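Tubulin/ftsz, gtpase (Methanosaeta thermophila, PDB 3ZID) binds GTP as a GTPase of the tubulin/FtsZ superfamily and is probably involved in the control of archaeal cell shape. Local coordinates at residues N3-G8 against E44-N49. Numbering follows the deposited sequence.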
loop_
_atom_site.group_PDB
_atom_site.type_symbol
_atom_site.label_atom_id
_atom_site.label_comp_id
_atom_site.label_asym_id
_atom_site.label_seq_id
_atom_site.Cartn_x
_atom_site.Cartn_y
_atom_site.Cartn_z
ATOM N N ASN A 3 3.763 -17.839 10.103
ATOM C CA ASN A 3 2.396 -17.424 10.402
ATOM C C ASN A 3 2.147 -16.017 9.888
ATOM O O ASN A 3 2.715 -15.051 10.399
ATOM C CB ASN A 3 2.126 -17.472 11.903
ATOM C CG ASN A 3 2.198 -18.875 12.457
ATOM O OD1 ASN A 3 1.258 -19.657 12.321
ATOM N ND2 ASN A 3 3.323 -19.207 13.081
ATOM N N VAL A 4 1.282 -15.904 8.889
ATOM C CA VAL A 4 1.047 -14.630 8.241
ATOM C C VAL A 4 -0.381 -14.187 8.465
ATOM O O VAL A 4 -1.322 -14.960 8.286
ATOM C CB VAL A 4 1.318 -14.710 6.717
ATOM C CG1 VAL A 4 1.182 -13.316 6.061
ATOM C CG2 VAL A 4 2.697 -15.303 6.454
ATOM N N LEU A 5 -0.545 -12.933 8.849
ATOM C CA LEU A 5 -1.873 -12.356 8.961
ATOM C C LEU A 5 -2.000 -11.268 7.915
ATOM O O LEU A 5 -1.125 -10.403 7.798
ATOM C CB LEU A 5 -2.083 -11.776 10.368
ATOM C CG LEU A 5 -3.409 -11.044 10.609
ATOM C CD1 LEU A 5 -4.590 -11.990 10.436
ATOM C CD2 LEU A 5 -3.442 -10.411 12.004
ATOM N N MET A 6 -3.072 -11.306 7.131
ATOM C CA MET A 6 -3.350 -10.209 6.199
ATOM C C MET A 6 -4.681 -9.557 6.528
ATOM O O MET A 6 -5.695 -10.249 6.634
ATOM C CB MET A 6 -3.316 -10.687 4.763
ATOM C CG MET A 6 -1.986 -11.370 4.444
ATOM S SD MET A 6 -1.837 -11.863 2.733
ATOM C CE MET A 6 -1.453 -10.306 1.948
ATOM N N LEU A 7 -4.646 -8.243 6.737
ATOM C CA LEU A 7 -5.814 -7.450 7.144
ATOM C C LEU A 7 -6.135 -6.439 6.062
ATOM O O LEU A 7 -5.335 -5.535 5.807
ATOM C CB LEU A 7 -5.487 -6.681 8.419
ATOM C CG LEU A 7 -5.069 -7.548 9.594
ATOM C CD1 LEU A 7 -4.680 -6.695 10.793
ATOM C CD2 LEU A 7 -6.210 -8.481 9.944
ATOM N N GLY A 8 -7.292 -6.577 5.423
ATOM C CA GLY A 8 -7.686 -5.646 4.384
ATOM C C GLY A 8 -8.715 -4.686 4.970
ATOM O O GLY A 8 -9.829 -5.086 5.261
ATOM N N GLU A 44 -3.681 -16.195 7.328
ATOM C CA GLU A 44 -5.024 -15.776 7.709
ATOM C C GLU A 44 -5.367 -14.427 7.093
ATOM O O GLU A 44 -4.523 -13.542 6.978
ATOM C CB GLU A 44 -5.147 -15.694 9.232
ATOM C CG GLU A 44 -4.867 -17.012 9.940
ATOM C CD GLU A 44 -6.073 -17.928 9.995
ATOM O OE1 GLU A 44 -7.125 -17.578 9.430
ATOM O OE2 GLU A 44 -5.961 -19.016 10.586
ATOM N N THR A 45 -6.614 -14.285 6.676
ATOM C CA THR A 45 -7.051 -13.067 6.050
ATOM C C THR A 45 -8.311 -12.587 6.728
ATOM O O THR A 45 -9.233 -13.369 6.952
ATOM C CB THR A 45 -7.327 -13.281 4.553
ATOM O OG1 THR A 45 -8.394 -14.221 4.389
ATOM C CG2 THR A 45 -6.083 -13.806 3.854
ATOM N N ILE A 46 -8.344 -11.304 7.070
ATOM C CA ILE A 46 -9.563 -10.691 7.576
ATOM C C ILE A 46 -9.819 -9.408 6.825
ATOM O O ILE A 46 -8.953 -8.548 6.765
ATOM C CB ILE A 46 -9.493 -10.369 9.067
ATOM C CG1 ILE A 46 -9.081 -11.607 9.855
ATOM C CG2 ILE A 46 -10.864 -9.877 9.573
ATOM C CD1 ILE A 46 -8.825 -11.298 11.304
ATOM N N ALA A 47 -10.992 -9.316 6.211
ATOM C CA ALA A 47 -11.436 -8.089 5.588
ATOM C C ALA A 47 -12.234 -7.297 6.621
ATOM O O ALA A 47 -13.249 -7.764 7.122
ATOM C CB ALA A 47 -12.288 -8.399 4.395
ATOM N N ILE A 48 -11.781 -6.092 6.931
ATOM C CA ILE A 48 -12.444 -5.278 7.942
ATOM C C ILE A 48 -13.049 -4.039 7.273
ATOM O O ILE A 48 -12.395 -3.376 6.459
ATOM C CB ILE A 48 -11.442 -4.898 9.058
ATOM C CG1 ILE A 48 -10.739 -6.166 9.565
ATOM C CG2 ILE A 48 -12.152 -4.158 10.202
ATOM C CD1 ILE A 48 -9.593 -5.947 10.528
ATOM N N ASN A 49 -14.306 -3.741 7.608
ATOM C CA ASN A 49 -15.006 -2.584 7.053
ATOM C C ASN A 49 -16.175 -2.117 7.921
ATOM O O ASN A 49 -16.784 -2.904 8.640
ATOM C CB ASN A 49 -15.521 -2.900 5.646
ATOM C CG ASN A 49 -15.520 -1.688 4.736
ATOM O OD1 ASN A 49 -15.796 -0.560 5.167
ATOM N ND2 ASN A 49 -15.182 -1.907 3.467
#
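The first beta-alpha-beta unit of the Rossmann-like GTPase domain brings strands 3-8 and 44-49 together as parallel neighbours in the central sheet, with helix 10-30 making the crossover between them. The axes of the two short segments run 14° from parallel, and five backbone hydrogen bonds zigzag from strand to strand. Glu44 is gripped twice, its N giving to Val4 O at 2.8 Å and its O taking Met6 N at 2.7 Å. Ile46 repeats the pattern between Met6 O and Gly8 N, and Ile48 N closes the series on Gly8 O at 2.8 Å. In the first three the donor sits almost straight ahead of the carbonyl, and in the last two it lies in the carbonyl plane. Met6 O also receives the CA-H of Thr45 (CA to O 3.2 Å).

On the face of Leu5, Leu7, Glu44 and Ile46, Leu7 and Ile46 run alongside each other in the same direction, with Leu7 CD2 3.9 Å from Ile46 CB. Leu5 CG is anti to the backbone N (chi1 176°), and the Leu5 side chain passes at a slant to that of Glu44, with Leu5 CD1 3.9 Å from Glu44 CB. Glu44 then bends at chi2 (-84°), which turns the carboxylate off the strand pair, OE2 to a salt bridge with Arg42 and OE1 to one with Arg100. Ile97 of helix 79-98 covers Leu5, Leu7 and Ile46.

The face of Met6 and Thr45 packs instead against Leu17 of helix 10-30. At the C-terminal end, the GTP-binding residue Asn14 gives a hydrogen bond from ND2 to Ile48 O and touches Ala47, so the strand pair abuts the nucleotide site, as is characteristic of the tubulin/FtsZ GTPase fold.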